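Local coordinates for protein IscA (Thermosynechococcus elongatus, PDB 1X0G) that binds a [2Fe-2S] cluster and serves as a scaffold for iron-sulfur cluster biosynthesis, at the interface of chains A and B and the interface of chains C and B. Sequence-based numbering; all coordinates share one arbitrary frame. Chains: chain A/B/C, IscA.

Contact 1: the interface of chains A and B. Residues chain A 12, 22, 25-29; chain B 45-48, 62-63, 65.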
loop_
_atom_site.group_PDB
_atom_site.type_symbol
_atom_site.label_atom_id
_atom_site.label_comp_id
_atom_site.label_asym_id
_atom_site.label_seq_id
_atom_site.Cartn_x
_atom_site.Cartn_y
_atom_site.Cartn_z
ATOM N N LEU A 12 -22.667 -4.085 -2.323
ATOM C CA LEU A 12 -22.967 -5.170 -1.435
ATOM C C LEU A 12 -24.348 -5.701 -1.714
ATOM O O LEU A 12 -24.526 -6.909 -1.955
ATOM C CB LEU A 12 -22.914 -4.705 -0.008
ATOM C CG LEU A 12 -21.500 -4.512 0.444
ATOM C CD1 LEU A 12 -21.608 -3.760 1.730
ATOM C CD2 LEU A 12 -20.770 -5.859 0.558
ATOM N N ARG A 22 -28.909 -16.708 -1.237
ATOM C CA ARG A 22 -29.410 -16.711 0.153
ATOM C C ARG A 22 -30.351 -15.554 0.513
ATOM O O ARG A 22 -29.917 -14.500 0.997
ATOM C CB ARG A 22 -28.245 -16.836 1.173
ATOM C CG ARG A 22 -28.660 -17.228 2.614
ATOM C CD ARG A 22 -27.571 -16.905 3.667
ATOM N NE ARG A 22 -27.093 -15.521 3.532
ATOM C CZ ARG A 22 -25.913 -15.055 3.976
ATOM N NH1 ARG A 22 -25.077 -15.857 4.625
ATOM N NH2 ARG A 22 -25.555 -13.780 3.784
ATOM N N ALA A 25 -30.127 -13.924 6.317
ATOM C CA ALA A 25 -29.264 -12.935 7.053
ATOM C C ALA A 25 -27.941 -12.775 6.312
ATOM O O ALA A 25 -27.505 -13.748 5.705
ATOM C CB ALA A 25 -29.007 -13.406 8.531
ATOM N N ALA A 26 -27.312 -11.590 6.306
ATOM C CA ALA A 26 -26.013 -11.427 5.612
ATOM C C ALA A 26 -25.228 -10.316 6.211
ATOM O O ALA A 26 -25.548 -9.162 6.006
ATOM C CB ALA A 26 -26.174 -11.185 4.142
ATOM N N ILE A 27 -24.170 -10.664 6.929
ATOM C CA ILE A 27 -23.264 -9.738 7.567
ATOM C C ILE A 27 -21.999 -9.552 6.740
ATOM O O ILE A 27 -21.453 -10.476 6.160
ATOM C CB ILE A 27 -22.910 -10.359 8.855
ATOM C CG1 ILE A 27 -24.141 -10.292 9.717
ATOM C CG2 ILE A 27 -21.615 -9.757 9.488
ATOM C CD1 ILE A 27 -24.168 -11.437 10.640
ATOM N N LEU A 28 -21.520 -8.333 6.691
ATOM C CA LEU A 28 -20.284 -8.065 6.070
ATOM C C LEU A 28 -19.240 -8.401 7.081
ATOM O O LEU A 28 -19.215 -7.799 8.113
ATOM C CB LEU A 28 -20.207 -6.606 5.783
ATOM C CG LEU A 28 -18.886 -6.292 5.148
ATOM C CD1 LEU A 28 -18.620 -7.133 3.883
ATOM C CD2 LEU A 28 -18.985 -4.821 4.834
ATOM N N ARG A 29 -18.406 -9.392 6.790
ATOM C CA ARG A 29 -17.279 -9.768 7.651
ATOM C C ARG A 29 -15.930 -9.405 7.019
ATOM O O ARG A 29 -15.601 -9.730 5.887
ATOM C CB ARG A 29 -17.350 -11.229 8.013
ATOM C CG ARG A 29 -16.356 -11.663 9.018
ATOM C CD ARG A 29 -16.727 -13.034 9.538
ATOM N NE ARG A 29 -15.947 -13.431 10.688
ATOM C CZ ARG A 29 -14.631 -13.699 10.654
ATOM N NH1 ARG A 29 -13.946 -13.634 9.504
ATOM N NH2 ARG A 29 -13.990 -14.055 11.775
ATOM N N ALA B 45 -16.471 -10.806 3.112
ATOM C CA ALA B 45 -17.352 -11.943 2.860
ATOM C C ALA B 45 -18.704 -11.483 3.353
ATOM O O ALA B 45 -18.736 -10.567 4.152
ATOM C CB ALA B 45 -16.927 -13.142 3.659
ATOM N N LEU B 46 -19.783 -12.124 2.902
ATOM C CA LEU B 46 -21.111 -11.982 3.474
ATOM C C LEU B 46 -21.368 -13.278 4.145
ATOM O O LEU B 46 -21.142 -14.292 3.518
ATOM C CB LEU B 46 -22.153 -11.878 2.382
ATOM C CG LEU B 46 -22.004 -10.573 1.624
ATOM C CD1 LEU B 46 -23.189 -10.451 0.734
ATOM C CD2 LEU B 46 -21.850 -9.335 2.554
ATOM N N VAL B 47 -21.864 -13.284 5.373
ATOM C CA VAL B 47 -21.919 -14.526 6.117
ATOM C C VAL B 47 -23.170 -14.519 6.945
ATOM O O VAL B 47 -23.815 -13.495 7.064
ATOM C CB VAL B 47 -20.666 -14.741 7.022
ATOM C CG1 VAL B 47 -19.398 -14.716 6.181
ATOM C CG2 VAL B 47 -20.582 -13.740 8.165
ATOM N N ALA B 48 -23.544 -15.640 7.524
ATOM C CA ALA B 48 -24.899 -15.694 8.077
ATOM C C ALA B 48 -24.797 -15.033 9.414
ATOM O O ALA B 48 -25.550 -14.100 9.730
ATOM C CB ALA B 48 -25.388 -17.130 8.242
ATOM N N TRP B 62 -25.915 -1.709 7.685
ATOM C CA TRP B 62 -25.207 -2.972 7.444
ATOM C C TRP B 62 -24.575 -3.409 8.705
ATOM O O TRP B 62 -23.842 -2.639 9.325
ATOM C CB TRP B 62 -24.084 -2.858 6.357
ATOM C CG TRP B 62 -24.627 -3.336 5.054
ATOM C CD1 TRP B 62 -25.278 -2.592 4.129
ATOM C CD2 TRP B 62 -24.689 -4.683 4.594
ATOM N NE1 TRP B 62 -25.755 -3.389 3.090
ATOM C CE2 TRP B 62 -25.419 -4.678 3.358
ATOM C CE3 TRP B 62 -24.236 -5.897 5.111
ATOM C CZ2 TRP B 62 -25.659 -5.817 2.621
ATOM C CZ3 TRP B 62 -24.477 -7.038 4.381
ATOM C CH2 TRP B 62 -25.184 -6.993 3.139
ATOM N N THR B 63 -24.840 -4.647 9.080
ATOM C CA THR B 63 -23.986 -5.275 10.068
ATOM C C THR B 63 -22.571 -5.644 9.492
ATOM O O THR B 63 -22.420 -6.202 8.404
ATOM C CB THR B 63 -24.649 -6.501 10.677
ATOM O OG1 THR B 63 -25.963 -6.157 11.150
ATOM C CG2 THR B 63 -23.823 -7.004 11.861
ATOM N N ALA B 65 -19.050 -7.568 10.754
ATOM C CA ALA B 65 -18.345 -8.223 11.815
ATOM C C ALA B 65 -16.849 -8.080 11.497
ATOM O O ALA B 65 -16.433 -8.196 10.359
ATOM C CB ALA B 65 -18.781 -9.640 11.985
#

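Contact 2: the interface of chains C and B. Residues chain C 34-36, 38-39, 108; chain B 36-38, 99-101.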
loop_
_atom_site.group_PDB
_atom_site.type_symbol
_atom_site.label_atom_id
_atom_site.label_comp_id
_atom_site.label_asym_id
_atom_site.label_seq_id
_atom_site.Cartn_x
_atom_site.Cartn_y
_atom_site.Cartn_z
ATOM N N PRO C 34 4.581 -1.890 7.395
ATOM C CA PRO C 34 5.089 -1.808 6.035
ATOM C C PRO C 34 6.363 -0.996 6.000
ATOM O O PRO C 34 6.454 -0.032 6.745
ATOM C CB PRO C 34 3.990 -1.001 5.307
ATOM C CG PRO C 34 2.743 -1.124 6.208
ATOM C CD PRO C 34 3.213 -1.322 7.568
ATOM N N SER C 35 7.330 -1.359 5.127
ATOM C CA SER C 35 8.583 -0.699 5.158
ATOM C C SER C 35 9.138 -0.482 3.789
ATOM O O SER C 35 8.688 -1.134 2.894
ATOM C CB SER C 35 9.517 -1.486 6.047
ATOM O OG SER C 35 9.952 -2.577 5.386
ATOM N N GLU C 36 10.028 0.500 3.619
ATOM C CA GLU C 36 10.701 0.760 2.360
ATOM C C GLU C 36 11.624 -0.362 1.910
ATOM O O GLU C 36 11.434 -0.967 0.838
ATOM C CB GLU C 36 11.427 2.052 2.427
ATOM C CG GLU C 36 10.480 3.035 2.827
ATOM C CD GLU C 36 9.778 3.715 1.605
ATOM O OE1 GLU C 36 10.501 4.313 0.758
ATOM O OE2 GLU C 36 8.518 3.693 1.508
ATOM N N GLY C 38 12.342 -3.970 1.594
ATOM C CA GLY C 38 11.504 -5.156 1.796
ATOM C C GLY C 38 10.032 -4.823 1.861
ATOM O O GLY C 38 9.583 -3.804 1.279
ATOM N N ASP C 39 9.281 -5.677 2.563
ATOM C CA ASP C 39 7.902 -5.425 2.723
ATOM C C ASP C 39 7.543 -5.034 4.133
ATOM O O ASP C 39 6.730 -4.155 4.304
ATOM C CB ASP C 39 7.144 -6.673 2.419
ATOM C CG ASP C 39 6.931 -6.896 0.928
ATOM O OD1 ASP C 39 7.374 -6.131 0.096
ATOM O OD2 ASP C 39 6.359 -7.921 0.584
ATOM N N ARG C 108 10.358 -9.909 3.406
ATOM C CA ARG C 108 9.182 -10.196 2.575
ATOM C C ARG C 108 9.002 -11.642 2.627
ATOM O O ARG C 108 9.916 -12.303 2.912
ATOM C CB ARG C 108 9.287 -9.689 1.140
ATOM C CG ARG C 108 10.497 -10.099 0.424
ATOM C CD ARG C 108 10.766 -9.214 -0.824
ATOM N NE ARG C 108 10.281 -7.824 -0.726
ATOM C CZ ARG C 108 10.696 -6.761 -1.467
ATOM N NH1 ARG C 108 11.691 -6.901 -2.382
ATOM N NH2 ARG C 108 10.109 -5.529 -1.274
ATOM N N GLU B 36 7.342 -1.697 -3.675
ATOM C CA GLU B 36 6.377 -2.577 -3.073
ATOM C C GLU B 36 6.531 -2.407 -1.618
ATOM O O GLU B 36 7.638 -2.258 -1.133
ATOM C CB GLU B 36 6.745 -4.025 -3.319
ATOM C CG GLU B 36 6.472 -4.444 -4.745
ATOM C CD GLU B 36 7.621 -4.259 -5.855
ATOM O OE1 GLU B 36 7.334 -4.689 -7.017
ATOM O OE2 GLU B 36 8.765 -3.736 -5.644
ATOM N N CYS B 37 5.454 -2.584 -0.873
ATOM C CA CYS B 37 5.631 -2.847 0.535
ATOM C C CYS B 37 4.562 -3.742 0.999
ATOM O O CYS B 37 3.698 -4.089 0.240
ATOM C CB CYS B 37 5.538 -1.540 1.255
ATOM S SG CYS B 37 3.912 -0.932 1.219
ATOM N N GLY B 38 4.620 -4.104 2.246
ATOM C CA GLY B 38 3.682 -4.995 2.863
ATOM C C GLY B 38 2.372 -4.308 3.007
ATOM O O GLY B 38 2.316 -3.123 3.126
ATOM N N GLN B 99 1.337 4.177 6.062
ATOM C CA GLN B 99 2.441 4.392 7.015
ATOM C C GLN B 99 3.509 3.373 6.736
ATOM O O GLN B 99 3.322 2.181 6.809
ATOM C CB GLN B 99 1.979 4.399 8.488
ATOM C CG GLN B 99 3.089 4.594 9.538
ATOM C CD GLN B 99 3.872 5.962 9.522
ATOM O OE1 GLN B 99 3.301 7.097 9.664
ATOM N NE2 GLN B 99 5.219 5.831 9.440
ATOM N N THR B 100 4.621 3.906 6.321
ATOM C CA THR B 100 5.697 3.126 5.866
ATOM C C THR B 100 6.964 3.521 6.623
ATOM O O THR B 100 7.278 4.681 6.835
ATOM C CB THR B 100 5.782 3.194 4.312
ATOM O OG1 THR B 100 6.351 1.973 3.845
ATOM C CG2 THR B 100 6.688 4.315 3.866
ATOM N N CYS B 101 7.667 2.524 7.114
ATOM C CA CYS B 101 8.852 2.819 7.909
ATOM C C CYS B 101 10.147 2.862 6.998
ATOM O O CYS B 101 10.305 2.045 6.088
ATOM C CB CYS B 101 8.855 1.877 9.070
ATOM S SG CYS B 101 10.345 2.066 10.024
#

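Contact 1: the interface of chains A and B
A shared beta-sheet, consistent with the domain swapping of this protein, forms this contact: the start of chain A strand 27-46 is inserted between chain B strands 28-47 and 62-66 and bonds to both through its backbone. Toward the first, antiparallel partner, A:Ile27 N meets B:Val47 O at 2.9 Å and 172° at the hydrogen, and A:Ile27 O accepts B:Val47 N in its carbonyl plane, on a lone pair. A:Arg29 pairs in the same two-way fashion with B:Ala45. The peptide groups of A:Leu28 face the other strand, taking B:Thr63 O by the N-H and receiving B:Ala65 N on the carbonyl oxygen at 2.7 Å.

Side chains pack around this backbone pairing. A:Ile27 and B:Thr63 run side by side, pointing the same way, with CG1 against CG2 at 3.9 Å; with CG1 beside the backbone N (chi1 -71°), the other branch of the isoleucine, CG2, is anti to it and reaches B:Ala65 CB. The B:Trp62 indole lies against helix 6-16: A:Leu12 CD1 sits over the ring's centre, 4.2 Å above its plane. An alanine at B:Trp62 would remove the surface under A:Leu12 and would probably loosen the seating of helix 6-16 against chain B strand 62-66. B:Leu46 crosses A:Leu28 obliquely, its CD2 4.1 Å from A:Leu28 CA, and the same methyl lies 4.2 Å from A:Leu12 CD2.

Contact 2: the interface of chains C and B
Backbone hydrogen bonds dominate this junction, where the end of chain C strand 28-34 and the loop after it wedge between two cluster-binding segments of chain B, strand 99-101 and the B:Cys37 stretch of strand 28-47. B:Cys101 uses both its N-H and its carbonyl in a short parallel bridge with C:Ser35. Its N-H reaches C:Pro34 O at 2.9 Å, on a lone pair in the carbonyl plane; its own carbonyl takes the N-H of C:Glu36 nearly along the C=O axis. The bond from B:Gly38 N to C:Asp39 O is less direct, the donor standing 31° above the carbonyl plane.

Van der Waals contacts fill in around these bonds. The C:Pro34 ring slots between the two segments, packing its CG 3.4 Å from the backbone carbonyl oxygen B:Gln99 O and its CB 4.1 Å from B:Cys37 SG, the side-chain sulfur of a cluster-binding cysteine. C:Glu36, bent at chi2 (-91°), crosses B:Thr100 at about a right angle and sets its carboxylate carbon CD 3.9 Å from the methyl CG2.

Charged groups gather at the other end. Within chain C, C:Arg108 NH2 forms a salt bridge with C:Asp39 OD1 at 3.1 Å, meeting the oxygen from above the carboxylate plane. This pairing is likely to fix the aspartate beside B:Cys37 and to offset its charge near B:Glu36, whose OE2 lies 4.9 Å from the same NH2. The aspartate's CG is anti to its carbonyl carbon (chi1 -82°), and its CB rests 3.9 Å from B:Gly38 CA.

The C-alpha centres of contact 1 and contact 2 lie about 31 Å apart, yet both draw on one element, the long chain B strand 28-47: its far end joins chain A in contact 1, and its middle residues, including B:Cys37, meet chain C in contact 2. Contact 1 belongs to a two-fold symmetric interface, whereas that of contact 2 is not an exact two-fold. One strand thus connects the swapped pairing to a junction bearing cluster-binding cysteines, which fits a tetramer in which the neighbouring chain's position could bear on the cluster site.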